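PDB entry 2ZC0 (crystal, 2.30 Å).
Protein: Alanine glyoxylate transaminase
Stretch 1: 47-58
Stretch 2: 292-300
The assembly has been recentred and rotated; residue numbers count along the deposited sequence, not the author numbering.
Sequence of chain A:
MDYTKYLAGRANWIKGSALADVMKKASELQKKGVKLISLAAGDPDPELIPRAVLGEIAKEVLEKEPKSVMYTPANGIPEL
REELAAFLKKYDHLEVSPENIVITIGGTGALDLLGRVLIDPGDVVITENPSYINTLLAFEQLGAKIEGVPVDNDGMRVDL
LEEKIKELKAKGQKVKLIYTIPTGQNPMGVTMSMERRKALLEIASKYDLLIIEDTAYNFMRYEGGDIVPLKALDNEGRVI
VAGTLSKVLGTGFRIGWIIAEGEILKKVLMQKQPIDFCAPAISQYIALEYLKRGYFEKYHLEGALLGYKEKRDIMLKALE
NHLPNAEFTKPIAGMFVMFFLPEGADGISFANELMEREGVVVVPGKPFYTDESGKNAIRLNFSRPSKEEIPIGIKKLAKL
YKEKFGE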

# COMPACT_ATOMS: atom_id res chain seq x y z
N GLU A 47 -27.90 33.82 -7.57
CA GLU A 47 -29.09 34.67 -7.57
C GLU A 47 -30.36 33.82 -7.57
O GLU A 47 -31.44 34.31 -7.24
N LEU A 48 -30.24 32.55 -7.95
CA LEU A 48 -31.41 31.66 -7.95
C LEU A 48 -31.53 30.98 -6.59
O LEU A 48 -32.49 30.25 -6.32
N ILE A 49 -30.55 31.24 -5.73
CA ILE A 49 -30.55 30.68 -4.38
C ILE A 49 -31.05 31.80 -3.46
O ILE A 49 -30.64 32.95 -3.59
N PRO A 50 -31.95 31.46 -2.53
CA PRO A 50 -32.50 32.45 -1.60
C PRO A 50 -31.47 32.90 -0.58
O PRO A 50 -31.62 32.64 0.62
N ARG A 51 -30.41 33.57 -1.05
CA ARG A 51 -29.36 34.02 -0.14
C ARG A 51 -29.97 34.79 1.01
O ARG A 51 -29.73 34.48 2.17
N ALA A 52 -30.78 35.79 0.66
CA ALA A 52 -31.44 36.62 1.66
C ALA A 52 -32.11 35.73 2.71
O ALA A 52 -31.95 35.94 3.91
N VAL A 53 -32.86 34.74 2.24
CA VAL A 53 -33.55 33.81 3.13
C VAL A 53 -32.56 33.01 3.98
O VAL A 53 -32.71 32.94 5.19
N LEU A 54 -31.57 32.41 3.33
CA LEU A 54 -30.55 31.61 4.03
C LEU A 54 -29.82 32.48 5.04
O LEU A 54 -29.40 32.00 6.09
N GLY A 55 -29.68 33.76 4.71
CA GLY A 55 -29.02 34.68 5.60
C GLY A 55 -29.75 34.80 6.93
O GLY A 55 -29.12 34.60 7.97
N GLU A 56 -31.05 35.09 6.92
CA GLU A 56 -31.77 35.22 8.18
C GLU A 56 -31.84 33.90 8.94
O GLU A 56 -31.81 33.90 10.17
N ILE A 57 -31.94 32.77 8.24
CA ILE A 57 -31.98 31.49 8.96
C ILE A 57 -30.61 31.25 9.61
O ILE A 57 -30.53 30.73 10.73
N ALA A 58 -29.55 31.66 8.92
CA ALA A 58 -28.20 31.51 9.45
C ALA A 58 -28.06 32.33 10.73
O ALA A 58 -27.53 31.86 11.74
N LYS A 292 -37.00 21.75 6.95
CA LYS A 292 -38.16 21.79 7.84
C LYS A 292 -39.19 22.87 7.49
O LYS A 292 -40.38 22.67 7.71
N ARG A 293 -38.73 23.99 6.95
CA ARG A 293 -39.62 25.09 6.60
C ARG A 293 -40.20 24.99 5.19
O ARG A 293 -40.91 25.89 4.73
N GLY A 294 -39.89 23.90 4.50
CA GLY A 294 -40.41 23.69 3.15
C GLY A 294 -39.90 24.61 2.06
O GLY A 294 -40.60 24.83 1.07
N TYR A 295 -38.68 25.13 2.22
CA TYR A 295 -38.10 26.02 1.22
C TYR A 295 -37.62 25.28 -0.03
O TYR A 295 -37.28 25.92 -1.03
N PHE A 296 -37.57 23.96 0.03
CA PHE A 296 -37.15 23.19 -1.13
C PHE A 296 -38.26 23.34 -2.16
O PHE A 296 -38.01 23.47 -3.36
N GLU A 297 -39.50 23.33 -1.67
CA GLU A 297 -40.67 23.47 -2.52
C GLU A 297 -40.80 24.92 -2.96
O GLU A 297 -40.87 25.24 -4.14
N LYS A 298 -40.81 25.80 -1.96
CA LYS A 298 -40.97 27.23 -2.18
C LYS A 298 -39.89 27.96 -2.97
O LYS A 298 -40.20 28.89 -3.71
N TYR A 299 -38.63 27.56 -2.83
CA TYR A 299 -37.57 28.28 -3.54
C TYR A 299 -36.83 27.53 -4.63
O TYR A 299 -36.35 28.14 -5.58
N HIS A 300 -36.74 26.21 -4.51
CA HIS A 300 -36.04 25.43 -5.52
C HIS A 300 -36.98 24.82 -6.54
O HIS A 300 -36.84 25.07 -7.74

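Packing between residues 47-58 and 292-300 of alanine glyoxylate transaminase, two segments of one chain far apart in sequence. The contact is small, burying 270 Å² over both sides, and it is made mostly by side chains: no hydrogen bond or salt bridge crosses it. From the first stretch Pro 50, Val 53 and Ile 57 direct their CA-to-CB bonds toward the second, at the three- and four-residue spacing that keeps side chains on one side of a helix; Arg 293, Tyr 295 and Tyr 299 point back. The backbones are nearer at the Pro 50 end, where its CA lies 6.8 Å from the CA of Tyr 299, than at the other, where the CA atoms of Ile 57 and Arg 293 are 10.2 Å apart.

Tyr 299 has the largest share of the contact. Its chi1 is m (-65°) and its chi2 is 97°, an orientation that presents one ring face to Pro 50, the N-cap of the first helix. Pro 50, with its ring in the C-gamma endo pucker, places CB 3.7 Å from CD2 of Tyr 299 and 4.1 Å from the ring centroid, 23° off the ring normal, a CH-pi contact. One turn on, Val 53 adopts chi1 t (176°) and spreads its two methyls between the tyrosines: CG2 lies 3.5 Å from CZ of Tyr 299 and 3.4 Å from its OH, while CG1 approaches CE1 of Tyr 295 at 3.3 Å, a tight apolar contact. Both methyls meet their rings obliquely. Tyr 295 also takes chi1 m (-70°), so both tyrosines, one helical turn apart, carry their rings to the same valine.

Beyond Val 53, Ile 57 has both chi angles between wells (113° and 91°), and its CG2 sits implausibly close to the O of Val 53, 2.6 Å, so this conformation should be read with caution. Its CB lies 4.0 Å from NH2 of Arg 293, at the edge of the guanidinium and near its plane. Arg 293 reaches there from chi1 m (-54°) through off-well chi2 and chi3 (-138° and -97°). Next to it Gly 294, with positive phi, closes a Schellman motif and caps the helix that carries both tyrosines.

The clearest charged pairing stays within the first stretch, out of reach of the second: Arg 51 NH2 forms a salt bridge with Glu 47 OE2 at 2.9 Å. Glu 47 (m, m) and Arg 51 (chi1 m, chi3 m) fold their chains to bring these ends together. Leu 48, m and t, points sideways, and Ile 49, also m and t, points away.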

# COMPACT_ATOMS: atom_id res chain seq x y z
CB GLU A 47 -29.09 35.61 -8.78
CG GLU A 47 -27.90 36.57 -8.84
CD GLU A 47 -27.56 37.18 -7.49
OE1 GLU A 47 -28.49 37.64 -6.79
OE2 GLU A 47 -26.37 37.19 -7.13
CB LEU A 48 -31.31 30.62 -9.07
CG LEU A 48 -31.39 31.15 -10.51
CD1 LEU A 48 -31.42 30.00 -11.50
CD2 LEU A 48 -32.65 32.01 -10.66
CB ILE A 49 -29.13 30.24 -3.98
CG1 ILE A 49 -28.75 28.99 -4.78
CG2 ILE A 49 -29.06 29.99 -2.46
CD1 ILE A 49 -27.35 28.48 -4.55
CB PRO A 50 -33.67 31.71 -0.97
CG PRO A 50 -33.18 30.29 -0.94
CD PRO A 50 -32.52 30.12 -2.29
CB ARG A 51 -28.35 34.90 -0.88
CG ARG A 51 -27.62 34.18 -2.00
CD ARG A 51 -26.16 34.61 -2.13
NE ARG A 51 -25.98 36.06 -2.23
CZ ARG A 51 -26.28 36.79 -3.30
NH1 ARG A 51 -26.07 38.09 -3.28
NH2 ARG A 51 -26.79 36.21 -4.39
CB ALA A 52 -32.46 37.51 0.99
CB VAL A 53 -34.42 32.80 2.34
CG1 VAL A 53 -35.03 31.79 3.29
CG2 VAL A 53 -35.50 33.54 1.57
CB LEU A 54 -29.54 31.05 3.04
CG LEU A 54 -30.04 30.04 2.01
CD1 LEU A 54 -28.86 29.59 1.16
CD2 LEU A 54 -30.70 28.85 2.71
CB GLU A 56 -33.20 35.80 7.98
CG GLU A 56 -33.36 37.29 8.41
CD GLU A 56 -33.98 37.49 9.82
OE1 GLU A 56 -33.79 38.60 10.42
OE2 GLU A 56 -34.66 36.55 10.32
CB ILE A 57 -32.38 30.31 8.03
CG1 ILE A 57 -31.23 29.33 7.86
CG2 ILE A 57 -32.83 30.81 6.70
CD1 ILE A 57 -31.23 28.23 8.88
CB ALA A 58 -27.17 31.97 8.41
CB LYS A 292 -37.71 21.99 9.30
CG LYS A 292 -37.30 20.70 10.02
CD LYS A 292 -36.94 20.96 11.48
CE LYS A 292 -36.56 19.66 12.20
NZ LYS A 292 -36.06 19.87 13.59
CB ARG A 293 -38.89 26.42 6.79
CG ARG A 293 -38.31 26.56 8.19
CD ARG A 293 -38.52 27.94 8.77
NE ARG A 293 -37.36 28.81 8.62
CZ ARG A 293 -37.30 30.05 9.09
NH1 ARG A 293 -38.34 30.56 9.73
NH2 ARG A 293 -36.21 30.79 8.91
CB TYR A 295 -36.94 26.82 1.84
CG TYR A 295 -37.42 27.85 2.83
CD1 TYR A 295 -36.53 28.53 3.66
CD2 TYR A 295 -38.78 28.14 2.96
CE1 TYR A 295 -36.99 29.46 4.59
CE2 TYR A 295 -39.24 29.06 3.88
CZ TYR A 295 -38.35 29.71 4.69
OH TYR A 295 -38.84 30.60 5.62
CB PHE A 296 -36.98 21.71 -0.79
CG PHE A 296 -36.56 20.86 -1.96
CD1 PHE A 296 -35.34 21.08 -2.60
CD2 PHE A 296 -37.40 19.86 -2.45
CE1 PHE A 296 -34.96 20.33 -3.71
CE2 PHE A 296 -37.03 19.09 -3.55
CZ PHE A 296 -35.80 19.33 -4.18
CB GLU A 297 -41.93 23.07 -1.76
CG GLU A 297 -42.72 21.93 -2.38
CD GLU A 297 -44.19 22.28 -2.58
OE1 GLU A 297 -45.03 21.35 -2.62
OE2 GLU A 297 -44.50 23.48 -2.72
CB LYS A 298 -41.18 27.94 -0.84
CG LYS A 298 -41.36 29.45 -0.96
CD LYS A 298 -41.81 30.08 0.35
CE LYS A 298 -42.11 31.56 0.18
NZ LYS A 298 -42.81 32.14 1.37
CB TYR A 299 -36.55 28.83 -2.55
CG TYR A 299 -37.11 29.88 -1.64
CD1 TYR A 299 -37.55 29.57 -0.35
CD2 TYR A 299 -37.21 31.21 -2.07
CE1 TYR A 299 -38.08 30.54 0.48
CE2 TYR A 299 -37.74 32.19 -1.25
CZ TYR A 299 -38.17 31.85 0.03
OH TYR A 299 -38.70 32.83 0.84
CB HIS A 300 -35.22 24.32 -4.85
CG HIS A 300 -34.39 23.52 -5.81
ND1 HIS A 300 -34.88 22.43 -6.49
CD2 HIS A 300 -33.11 23.70 -6.25
CE1 HIS A 300 -33.94 21.97 -7.31
NE2 HIS A 300 -32.87 22.72 -7.18